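Local coordinates for putative uncharacterized protein (Ustilago maydis, PDB 4GNX) that binds single-stranded DNA as a subunit of replication protein A, through a series of OB-fold domains, one of which carries a zinc ion, at residues 170-175 / 245-250; 342-347 / 372-377; 38-43 / 55-60. One frame throughout, in Å; residues are numbered along the deposited sequence.

Contact 1 (170-175 / 245-250); sequences QGNRSV and AQFQPY
From Asn172 to Val175 the chain runs 39° from the direction of 245-250, and the backbones come nearest at Arg173 and Gln248, whose CA atoms are 4.4 Å apart. The best bond between the backbones runs from Ser174 N to Gln248 O at 2.7 Å, lying in the carbonyl plane. The N of Gln248 itself makes only a weak, bent bond to Asn172 O. Ser174 OG, set between its own backbone N and carbonyl carbon (chi1 82°), gives Gln248 O a second donor at 3.0 Å, placed above the carbonyl plane, so two donors of one residue grip this oxygen.

Arg173 starts away from 245-250, but its chain bends at chi3 and brings the guanidinium back between two side chains. Gln248 CB sits over the centre of one guanidinium face, 3.4 Å from Arg173 CZ, with the Gln248 side chain alongside. Against Tyr250 the arginine crosses at about a right angle: Arg173 CZ lies 4.7 Å from the ring centroid, nearly on the ring normal, with the two planes 75° apart. This is a cation-pi contact in which the guanidinium stands steeply over the ring, NE above its centre. The phenol's far end is held elsewhere, Tyr250 OH bonding to the carbonyl of Ile124, and Phe247 reaches Val168 on strand 159-168.

The chain beyond helix 229-242 is thus fastened alongside the start of strand 174-180 in the central OB domain by one doubly gripped carbonyl and one arginine between aliphatic carbon and aromatic face, an arrangement in which the ring would be expected to stabilise the positive charge.

Contact 2 (342-347 / 372-377); sequences YRYILS and MSAGEL. With nucleotides of chain G.
Tyr344 lays one ring face against the start of helix 374-381, and Ala374 CB stands over the middle of that face. The methyl carbon is 3.7 Å from the Tyr344 ring centroid and 5° off the ring normal, a well-centred CH-pi contact. With CG anti to the carbonyl carbon (chi1 -76°), the ring swings from its strand toward the helix and carries its hydroxyl to the loop before it. There Tyr344 OH donates to Met372 O at 2.9 Å; the carbonyl oxygen lies at the ring's edge, near its plane, while the hydroxyl stands above the carbonyl plane. Leu377 borders the phenol from the helix side, its CB 3.7 Å from Tyr344 OH. Ala366, Thr367 and Ile370 of helix 363-370 also pack on this tyrosine.

Two residues back, Tyr342 directs its CB toward the same alanine, the two CB atoms 3.9 Å apart, whereas its ring leads away to stack with His378. Ala374 therefore lies against both tyrosines.

Ser373 and Glu376 fix the helix start as a capping box: Glu376 N bonds to Ser373 OG at 3.1 Å, and Ser373 N returns a nearly straight bond to Glu376 OE1, on the anti lone pair of that oxygen.

At the other end of 342-347, Ser347 OG donates to O2 of thymine DT18 of chain G at 2.8 Å. Strand 341-352 thus packs a capped helix N-terminus near its start and bonds to a thymine O2 about midway along, in keeping with the DNA-binding OB fold of the C-terminal RPA domain.

Contact 3 (38-43 / 55-60); sequences GKLFSV and TGFNDA. With nucleotides of chain G.
Lys39 O is held by one hydrogen bond, from Asn58 N at 2.7 Å and above the carbonyl plane, and by a CA-H...O contact from Phe57 CA. The Asn58 side chain supplies the return bond, Asn58 OD1 accepting from Lys39 N at 3.1 Å, with an N-H...O angle of 174° and the donor almost along the C=O axis. That bond holds the Asn58 side-chain amide in its orientation. Further along, Phe41 and Gly56 form a hydrogen-bonded pair, Phe41 N to Gly56 O and Gly56 N to Phe41 O.

The Phe41-Gly56 pair joins strands 39-46 and 51-57 as an antiparallel hairpin of the N-terminal OB domain, their local directions 166° apart, and Asn58 extends the pairing just past the strand end. Leu40 with Phe57 and Ser42 with Thr55 are non-hydrogen-bonded pairs, and their side chains lie on the face that meets DNA. Leu40 and Phe57 point the same way, Leu40 CD2 lying 3.4 Å from Phe57 CE1. The phenylalanine, with CG anti to the carbonyl carbon (chi1 -71°), presents one ring face to the base of DT2 of chain G; C5 of that thymine stands 3.6 Å above the centre of the Phe57 ring. The methyl group of DT3 of chain G meets the Phe57 ring's edge, near its plane, 3.9 Å from Phe57 CZ, so neighbouring thymines contact face and edge of a single ring. Leu40 CD2 approaches the sugar of DT3.

Phe41 goes to the other face, where its CE2 packs 3.9 Å from Gly56 CA, with no side chain intervening, and its ring meets Tyr65 edge-to-face. The extended Lys39 chain passes Asn58 O, and its ammonium forms a salt bridge with Asp62.

Overall arrangement
Along the chain the three contacts follow in series, contact 3 first, then contact 1, then contact 2, each associated with a different OB domain and its own set of beta strands. None touches another: nearest atoms are about 26 Å apart for contacts 1 and 3, about 29 Å for contacts 1 and 2, and about 45 Å for contacts 2 and 3, which lie on opposite sides of the chain's centre. Contacts 2 and 3 both include residues meeting thymines of chain G, numbered DT18 and DT2-DT3, whereas contact 1 stays about 11 Å from the nucleic acid (nearest atoms). One DNA strand is therefore engaged by widely separated domains, consistent with multi-domain binding by replication protein A.

Contact 1 (170-175 / 245-250)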
loop_
_atom_site.group_PDB
_atom_site.type_symbol
_atom_site.label_atom_id
_atom_site.label_comp_id
_atom_site.label_asym_id
_atom_site.label_seq_id
_atom_site.Cartn_x
_atom_site.Cartn_y
_atom_site.Cartn_z
ATOM N N GLN C 170 1.078 34.447 -4.347
ATOM C CA GLN C 170 2.154 35.283 -4.900
ATOM C C GLN C 170 2.963 34.552 -5.966
ATOM O O GLN C 170 3.571 35.182 -6.831
ATOM C CB GLN C 170 3.105 35.771 -3.794
ATOM C CG GLN C 170 2.431 36.330 -2.544
ATOM C CD GLN C 170 2.081 35.261 -1.506
ATOM O OE1 GLN C 170 1.910 34.087 -1.829
ATOM N NE2 GLN C 170 1.964 35.674 -0.250
ATOM N N GLY C 171 2.965 33.221 -5.896
ATOM C CA GLY C 171 3.669 32.390 -6.864
ATOM C C GLY C 171 3.144 32.529 -8.281
ATOM O O GLY C 171 3.787 32.066 -9.223
ATOM N N ASN C 172 1.985 33.180 -8.424
ATOM C CA ASN C 172 1.286 33.356 -9.711
ATOM C C ASN C 172 0.803 32.044 -10.328
ATOM O O ASN C 172 0.579 31.961 -11.541
ATOM C CB ASN C 172 2.131 34.152 -10.723
ATOM C CG ASN C 172 2.018 35.654 -10.536
ATOM O OD1 ASN C 172 1.991 36.149 -9.412
ATOM N ND2 ASN C 172 1.960 36.389 -11.646
ATOM N N ARG C 173 0.649 31.025 -9.484
ATOM C CA ARG C 173 0.154 29.727 -9.921
ATOM C C ARG C 173 -1.157 29.428 -9.209
ATOM O O ARG C 173 -1.307 29.723 -8.018
ATOM C CB ARG C 173 1.184 28.627 -9.654
ATOM C CG ARG C 173 2.455 28.747 -10.484
ATOM C CD ARG C 173 3.156 27.409 -10.681
ATOM N NE ARG C 173 2.351 26.487 -11.485
ATOM C CZ ARG C 173 2.459 26.331 -12.801
ATOM N NH1 ARG C 173 3.353 27.033 -13.489
ATOM N NH2 ARG C 173 1.673 25.470 -13.431
ATOM N N SER C 174 -2.106 28.867 -9.956
ATOM C CA SER C 174 -3.411 28.502 -9.418
ATOM C C SER C 174 -3.569 26.988 -9.352
ATOM O O SER C 174 -3.006 26.262 -10.179
ATOM C CB SER C 174 -4.535 29.114 -10.250
ATOM O OG SER C 174 -4.804 28.339 -11.403
ATOM N N VAL C 175 -4.336 26.527 -8.364
ATOM C CA VAL C 175 -4.540 25.097 -8.125
ATOM C C VAL C 175 -6.006 24.820 -7.787
ATOM O O VAL C 175 -6.664 25.640 -7.151
ATOM C CB VAL C 175 -3.595 24.563 -7.018
ATOM C CG1 VAL C 175 -4.004 25.075 -5.639
ATOM C CG2 VAL C 175 -3.544 23.041 -7.035
ATOM N N ALA C 245 -2.466 40.770 -12.715
ATOM C CA ALA C 245 -1.696 39.822 -13.532
ATOM C C ALA C 245 -2.465 38.523 -13.760
ATOM O O ALA C 245 -3.514 38.294 -13.153
ATOM C CB ALA C 245 -0.337 39.540 -12.896
ATOM N N GLN C 246 -1.935 37.675 -14.638
ATOM C CA GLN C 246 -2.571 36.396 -14.958
ATOM C C GLN C 246 -1.806 35.218 -14.353
ATOM O O GLN C 246 -0.653 35.368 -13.941
ATOM C CB GLN C 246 -2.725 36.246 -16.472
ATOM C CG GLN C 246 -3.676 37.260 -17.091
ATOM C CD GLN C 246 -3.760 37.152 -18.600
ATOM O OE1 GLN C 246 -3.385 36.137 -19.189
ATOM N NE2 GLN C 246 -4.259 38.204 -19.234
ATOM N N PHE C 247 -2.443 34.048 -14.315
ATOM C CA PHE C 247 -1.930 32.918 -13.536
ATOM C C PHE C 247 -1.703 31.619 -14.316
ATOM O O PHE C 247 -1.893 31.575 -15.528
ATOM C CB PHE C 247 -2.838 32.679 -12.326
ATOM C CG PHE C 247 -3.075 33.910 -11.496
ATOM C CD1 PHE C 247 -4.338 34.496 -11.438
ATOM C CD2 PHE C 247 -2.029 34.500 -10.783
ATOM C CE1 PHE C 247 -4.557 35.636 -10.676
ATOM C CE2 PHE C 247 -2.240 35.642 -10.022
ATOM C CZ PHE C 247 -3.507 36.209 -9.967
ATOM N N GLN C 248 -1.293 30.569 -13.600
ATOM C CA GLN C 248 -0.944 29.263 -14.183
ATOM C C GLN C 248 -1.814 28.113 -13.659
ATOM O O GLN C 248 -1.997 27.978 -12.454
ATOM C CB GLN C 248 0.529 28.956 -13.915
ATOM C CG GLN C 248 1.491 29.569 -14.926
ATOM C CD GLN C 248 1.936 28.585 -15.997
ATOM O OE1 GLN C 248 1.212 27.651 -16.351
ATOM N NE2 GLN C 248 3.140 28.789 -16.516
ATOM N N PRO C 249 -2.333 27.266 -14.568
ATOM C CA PRO C 249 -3.315 26.257 -14.185
ATOM C C PRO C 249 -2.742 24.996 -13.515
ATOM O O PRO C 249 -3.479 24.293 -12.816
ATOM C CB PRO C 249 -3.973 25.897 -15.518
ATOM C CG PRO C 249 -2.899 26.107 -16.529
ATOM C CD PRO C 249 -2.032 27.222 -16.013
ATOM N N TYR C 250 -1.455 24.715 -13.737
ATOM C CA TYR C 250 -0.771 23.509 -13.210
ATOM C C TYR C 250 -0.880 22.265 -14.138
ATOM O O TYR C 250 0.078 21.488 -14.262
ATOM C CB TYR C 250 -1.220 23.176 -11.762
ATOM C CG TYR C 250 -0.104 23.168 -10.721
ATOM C CD1 TYR C 250 -0.156 24.010 -9.607
ATOM C CD2 TYR C 250 1.002 22.322 -10.851
ATOM C CE1 TYR C 250 0.863 24.011 -8.656
ATOM C CE2 TYR C 250 2.027 22.314 -9.906
ATOM C CZ TYR C 250 1.957 23.160 -8.810
ATOM O OH TYR C 250 2.976 23.151 -7.874
#

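Contact 2 (342-347 / 372-377)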
loop_
_atom_site.group_PDB
_atom_site.type_symbol
_atom_site.label_atom_id
_atom_site.label_comp_id
_atom_site.label_asym_id
_atom_site.label_seq_id
_atom_site.Cartn_x
_atom_site.Cartn_y
_atom_site.Cartn_z
ATOM N N TYR C 342 10.430 -8.103 -34.840
ATOM C CA TYR C 342 9.513 -8.810 -33.960
ATOM C C TYR C 342 9.099 -7.919 -32.818
ATOM O O TYR C 342 9.936 -7.366 -32.122
ATOM C CB TYR C 342 10.123 -10.116 -33.462
ATOM C CG TYR C 342 10.421 -11.106 -34.575
ATOM C CD1 TYR C 342 11.712 -11.214 -35.105
ATOM C CD2 TYR C 342 9.417 -11.927 -35.105
ATOM C CE1 TYR C 342 12.001 -12.118 -36.117
ATOM C CE2 TYR C 342 9.699 -12.836 -36.119
ATOM C CZ TYR C 342 10.991 -12.925 -36.622
ATOM O OH TYR C 342 11.294 -13.816 -37.637
ATOM N N ARG C 343 7.798 -7.755 -32.661
ATOM C CA ARG C 343 7.258 -6.945 -31.590
ATOM C C ARG C 343 6.363 -7.796 -30.696
ATOM O O ARG C 343 5.751 -8.757 -31.152
ATOM C CB ARG C 343 6.467 -5.765 -32.155
ATOM C CG ARG C 343 7.315 -4.705 -32.822
ATOM C CD ARG C 343 6.542 -3.411 -33.026
ATOM N NE ARG C 343 6.588 -2.494 -31.878
ATOM C CZ ARG C 343 7.610 -1.689 -31.579
ATOM N NH1 ARG C 343 8.718 -1.669 -32.315
ATOM N NH2 ARG C 343 7.529 -0.892 -30.526
ATOM N N TYR C 344 6.289 -7.433 -29.425
ATOM C CA TYR C 344 5.445 -8.151 -28.476
ATOM C C TYR C 344 3.981 -7.774 -28.591
ATOM O O TYR C 344 3.631 -6.620 -28.848
ATOM C CB TYR C 344 5.905 -7.925 -27.029
ATOM C CG TYR C 344 7.144 -8.707 -26.622
ATOM C CD1 TYR C 344 8.317 -8.051 -26.231
ATOM C CD2 TYR C 344 7.149 -10.099 -26.632
ATOM C CE1 TYR C 344 9.450 -8.758 -25.857
ATOM C CE2 TYR C 344 8.282 -10.808 -26.265
ATOM C CZ TYR C 344 9.423 -10.131 -25.881
ATOM O OH TYR C 344 10.538 -10.842 -25.520
ATOM N N ILE C 345 3.141 -8.784 -28.401
ATOM C CA ILE C 345 1.714 -8.614 -28.129
ATOM C C ILE C 345 1.361 -9.456 -26.905
ATOM O O ILE C 345 0.585 -10.401 -26.968
ATOM C CB ILE C 345 0.853 -8.956 -29.358
ATOM C CG1 ILE C 345 1.516 -10.082 -30.178
ATOM C CG2 ILE C 345 0.688 -7.700 -30.193
ATOM C CD1 ILE C 345 0.722 -10.612 -31.362
ATOM N N LEU C 346 1.959 -9.085 -25.789
ATOM C CA LEU C 346 1.941 -9.879 -24.581
ATOM C C LEU C 346 0.552 -10.072 -23.968
ATOM O O LEU C 346 -0.184 -9.112 -23.735
ATOM C CB LEU C 346 2.843 -9.217 -23.554
ATOM C CG LEU C 346 3.002 -9.911 -22.204
ATOM C CD1 LEU C 346 4.322 -10.665 -22.212
ATOM C CD2 LEU C 346 2.995 -8.868 -21.095
ATOM N N SER C 347 0.213 -11.325 -23.692
ATOM C CA SER C 347 -0.993 -11.630 -22.942
ATOM C C SER C 347 -0.610 -12.282 -21.616
ATOM O O SER C 347 -0.142 -13.429 -21.593
ATOM C CB SER C 347 -1.887 -12.564 -23.744
ATOM O OG SER C 347 -3.243 -12.332 -23.426
ATOM N N MET C 372 14.200 -9.295 -22.287
ATOM C CA MET C 372 14.626 -9.664 -23.623
ATOM C C MET C 372 13.725 -9.009 -24.653
ATOM O O MET C 372 12.517 -8.938 -24.459
ATOM C CB MET C 372 14.469 -11.158 -23.752
ATOM C CG MET C 372 15.520 -11.821 -24.581
ATOM S SD MET C 372 15.172 -13.577 -24.649
ATOM C CE MET C 372 15.321 -14.006 -22.912
ATOM N N SER C 373 14.302 -8.522 -25.740
ATOM C CA SER C 373 13.508 -8.025 -26.861
ATOM C C SER C 373 12.841 -9.206 -27.555
ATOM O O SER C 373 13.291 -10.351 -27.415
ATOM C CB SER C 373 14.388 -7.299 -27.864
ATOM O OG SER C 373 15.109 -8.240 -28.645
ATOM N N ALA C 374 11.782 -8.929 -28.310
ATOM C CA ALA C 374 11.061 -9.994 -29.023
ATOM C C ALA C 374 11.937 -10.717 -30.057
ATOM O O ALA C 374 11.739 -11.911 -30.327
ATOM C CB ALA C 374 9.785 -9.464 -29.661
ATOM N N GLY C 375 12.908 -9.988 -30.608
ATOM C CA GLY C 375 13.898 -10.556 -31.515
ATOM C C GLY C 375 14.761 -11.584 -30.813
ATOM O O GLY C 375 14.980 -12.685 -31.337
ATOM N N GLU C 376 15.231 -11.229 -29.614
ATOM C CA GLU C 376 16.094 -12.102 -28.813
ATOM C C GLU C 376 15.356 -13.384 -28.397
ATOM O O GLU C 376 15.929 -14.483 -28.355
ATOM C CB GLU C 376 16.584 -11.362 -27.566
ATOM C CG GLU C 376 17.544 -10.197 -27.797
ATOM C CD GLU C 376 17.834 -9.394 -26.520
ATOM O OE1 GLU C 376 16.905 -8.738 -25.987
ATOM O OE2 GLU C 376 19.001 -9.400 -26.050
ATOM N N LEU C 377 14.079 -13.228 -28.087
ATOM C CA LEU C 377 13.251 -14.346 -27.705
ATOM C C LEU C 377 13.096 -15.324 -28.857
ATOM O O LEU C 377 13.238 -16.539 -28.682
ATOM C CB LEU C 377 11.878 -13.842 -27.284
ATOM C CG LEU C 377 11.252 -14.483 -26.056
ATOM C CD1 LEU C 377 9.785 -14.685 -26.352
ATOM C CD2 LEU C 377 11.909 -15.798 -25.663
ATOM P P DT G 18 -9.876 -19.312 -23.746
ATOM O OP1 DT G 18 -10.268 -20.330 -24.757
ATOM O OP2 DT G 18 -10.698 -19.139 -22.521
ATOM O "O5'" DT G 18 -8.380 -19.629 -23.304
ATOM C "C5'" DT G 18 -7.384 -20.024 -24.271
ATOM C "C4'" DT G 18 -6.089 -19.287 -24.016
ATOM O "O4'" DT G 18 -6.339 -17.874 -24.127
ATOM C "C3'" DT G 18 -5.498 -19.493 -22.621
ATOM O "O3'" DT G 18 -4.522 -20.550 -22.580
ATOM C "C2'" DT G 18 -4.918 -18.138 -22.251
ATOM C "C1'" DT G 18 -5.473 -17.154 -23.274
ATOM N N1 DT G 18 -6.237 -16.024 -22.722
ATOM C C2 DT G 18 -5.838 -14.757 -23.079
ATOM O O2 DT G 18 -4.874 -14.539 -23.794
ATOM N N3 DT G 18 -6.607 -13.747 -22.559
ATOM C C4 DT G 18 -7.717 -13.875 -21.747
ATOM O O4 DT G 18 -8.309 -12.872 -21.359
ATOM C C5 DT G 18 -8.090 -15.234 -21.422
ATOM C C7 DT G 18 -9.279 -15.470 -20.544
ATOM C C6 DT G 18 -7.345 -16.228 -21.926
#

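Contact 3 (38-43 / 55-60)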
loop_
_atom_site.group_PDB
_atom_site.type_symbol
_atom_site.label_atom_id
_atom_site.label_comp_id
_atom_site.label_asym_id
_atom_site.label_seq_id
_atom_site.Cartn_x
_atom_site.Cartn_y
_atom_site.Cartn_z
ATOM N N GLY C 38 -28.506 4.128 11.479
ATOM C CA GLY C 38 -28.566 5.283 12.374
ATOM C C GLY C 38 -27.724 6.463 11.962
ATOM O O GLY C 38 -27.447 6.656 10.775
ATOM N N LYS C 39 -27.307 7.251 12.950
ATOM C CA LYS C 39 -26.501 8.442 12.682
ATOM C C LYS C 39 -25.390 8.724 13.695
ATOM O O LYS C 39 -25.441 8.291 14.847
ATOM C CB LYS C 39 -27.384 9.682 12.504
ATOM C CG LYS C 39 -28.177 10.104 13.729
ATOM C CD LYS C 39 -28.869 11.431 13.463
ATOM C CE LYS C 39 -29.970 11.716 14.470
ATOM N NZ LYS C 39 -30.370 13.150 14.404
ATOM N N LEU C 40 -24.390 9.470 13.243
ATOM C CA LEU C 40 -23.260 9.816 14.080
ATOM C C LEU C 40 -22.467 10.987 13.532
ATOM O O LEU C 40 -22.644 11.409 12.389
ATOM C CB LEU C 40 -22.329 8.622 14.226
ATOM C CG LEU C 40 -21.510 8.215 13.004
ATOM C CD1 LEU C 40 -20.195 8.971 12.930
ATOM C CD2 LEU C 40 -21.243 6.720 13.070
ATOM N N PHE C 41 -21.581 11.508 14.361
ATOM C CA PHE C 41 -20.667 12.522 13.907
ATOM C C PHE C 41 -19.470 12.444 14.821
ATOM O O PHE C 41 -19.494 11.754 15.846
ATOM C CB PHE C 41 -21.298 13.914 13.981
ATOM C CG PHE C 41 -21.164 14.556 15.324
ATOM C CD1 PHE C 41 -20.284 15.617 15.516
ATOM C CD2 PHE C 41 -21.887 14.084 16.418
ATOM C CE1 PHE C 41 -20.142 16.205 16.772
ATOM C CE2 PHE C 41 -21.755 14.680 17.668
ATOM C CZ PHE C 41 -20.882 15.738 17.847
ATOM N N SER C 42 -18.426 13.159 14.462
ATOM C CA SER C 42 -17.264 13.170 15.295
ATOM C C SER C 42 -16.537 14.475 15.211
ATOM O O SER C 42 -16.672 15.245 14.270
ATOM C CB SER C 42 -16.318 12.044 14.910
ATOM O OG SER C 42 -15.761 12.298 13.638
ATOM N N VAL C 43 -15.724 14.690 16.221
ATOM C CA VAL C 43 -15.007 15.915 16.393
ATOM C C VAL C 43 -13.592 15.548 16.810
ATOM O O VAL C 43 -13.379 14.527 17.490
ATOM C CB VAL C 43 -15.708 16.714 17.501
ATOM C CG1 VAL C 43 -14.735 17.179 18.577
ATOM C CG2 VAL C 43 -16.523 17.855 16.910
ATOM N N THR C 55 -16.787 11.041 19.466
ATOM C CA THR C 55 -17.878 10.711 18.556
ATOM C C THR C 55 -19.211 10.671 19.292
ATOM O O THR C 55 -19.309 10.200 20.436
ATOM C CB THR C 55 -17.668 9.321 17.923
ATOM O OG1 THR C 55 -16.432 9.295 17.201
ATOM C CG2 THR C 55 -18.808 8.970 16.983
ATOM N N GLY C 56 -20.249 11.144 18.617
ATOM C CA GLY C 56 -21.583 11.025 19.150
ATOM C C GLY C 56 -22.425 10.184 18.230
ATOM O O GLY C 56 -22.337 10.344 17.010
ATOM N N PHE C 57 -23.233 9.297 18.814
ATOM C CA PHE C 57 -24.152 8.454 18.070
ATOM C C PHE C 57 -25.614 8.820 18.334
ATOM O O PHE C 57 -25.966 9.278 19.423
ATOM C CB PHE C 57 -23.930 6.998 18.435
ATOM C CG PHE C 57 -22.648 6.419 17.918
ATOM C CD1 PHE C 57 -22.587 5.841 16.651
ATOM C CD2 PHE C 57 -21.504 6.410 18.711
ATOM C CE1 PHE C 57 -21.411 5.283 16.172
ATOM C CE2 PHE C 57 -20.321 5.855 18.235
ATOM C CZ PHE C 57 -20.279 5.287 16.964
ATOM N N ASN C 58 -26.452 8.610 17.317
ATOM C CA ASN C 58 -27.896 8.856 17.370
ATOM C C ASN C 58 -28.352 10.090 18.160
ATOM O O ASN C 58 -28.241 11.212 17.664
ATOM C CB ASN C 58 -28.611 7.583 17.802
ATOM C CG ASN C 58 -28.090 6.371 17.058
ATOM O OD1 ASN C 58 -27.927 6.396 15.830
ATOM N ND2 ASN C 58 -27.792 5.310 17.799
ATOM N N ASP C 59 -28.841 9.894 19.380
ATOM C CA ASP C 59 -29.342 11.019 20.178
ATOM C C ASP C 59 -28.272 12.057 20.588
ATOM O O ASP C 59 -28.560 13.256 20.721
ATOM C CB ASP C 59 -30.164 10.508 21.365
ATOM C CG ASP C 59 -31.491 9.888 20.923
ATOM O OD1 ASP C 59 -32.428 9.783 21.749
ATOM O OD2 ASP C 59 -31.602 9.512 19.733
ATOM N N ALA C 60 -27.038 11.601 20.747
ATOM C CA ALA C 60 -25.927 12.502 21.033
ATOM C C ALA C 60 -25.693 13.551 19.926
ATOM O O ALA C 60 -25.175 14.642 20.203
ATOM C CB ALA C 60 -24.661 11.706 21.297
ATOM P P DT G 2 -19.494 -2.559 18.194
ATOM O OP1 DT G 2 -19.290 -3.968 17.770
ATOM O OP2 DT G 2 -18.338 -1.624 18.199
ATOM O "O5'" DT G 2 -20.652 -1.969 17.269
ATOM C "C5'" DT G 2 -20.571 -0.637 16.727
ATOM C "C4'" DT G 2 -21.713 -0.395 15.768
ATOM O "O4'" DT G 2 -22.886 0.045 16.493
ATOM C "C3'" DT G 2 -21.440 0.677 14.717
ATOM O "O3'" DT G 2 -22.060 0.309 13.486
ATOM C "C2'" DT G 2 -22.062 1.927 15.311
ATOM C "C1'" DT G 2 -23.196 1.399 16.181
ATOM N N1 DT G 2 -23.363 2.131 17.454
ATOM C C2 DT G 2 -24.603 2.653 17.754
ATOM O O2 DT G 2 -25.572 2.535 17.021
ATOM N N3 DT G 2 -24.666 3.322 18.953
ATOM C C4 DT G 2 -23.638 3.520 19.856
ATOM O O4 DT G 2 -23.847 4.141 20.895
ATOM C C5 DT G 2 -22.363 2.948 19.473
ATOM C C7 DT G 2 -21.190 3.107 20.388
ATOM C C6 DT G 2 -22.292 2.296 18.305
ATOM P P DT G 3 -21.162 -0.043 12.211
ATOM O OP1 DT G 3 -22.031 -0.858 11.324
ATOM O OP2 DT G 3 -19.825 -0.549 12.604
ATOM O "O5'" DT G 3 -20.973 1.376 11.516
ATOM C "C5'" DT G 3 -21.999 1.881 10.645
ATOM C "C4'" DT G 3 -21.435 2.967 9.762
ATOM O "O4'" DT G 3 -20.725 3.916 10.588
ATOM C "C3'" DT G 3 -20.435 2.485 8.710
ATOM O "O3'" DT G 3 -20.737 3.132 7.469
ATOM C "C2'" DT G 3 -19.092 2.926 9.263
ATOM C "C1'" DT G 3 -19.471 4.193 9.998
ATOM N N1 DT G 3 -18.546 4.606 11.070
ATOM C C2 DT G 3 -17.720 5.682 10.826
ATOM O O2 DT G 3 -17.706 6.284 9.764
ATOM N N3 DT G 3 -16.895 6.017 11.872
ATOM C C4 DT G 3 -16.825 5.407 13.111
ATOM O O4 DT G 3 -16.039 5.829 13.956
ATOM C C5 DT G 3 -17.729 4.289 13.301
ATOM C C7 DT G 3 -17.727 3.563 14.610
ATOM C C6 DT G 3 -18.533 3.952 12.285
#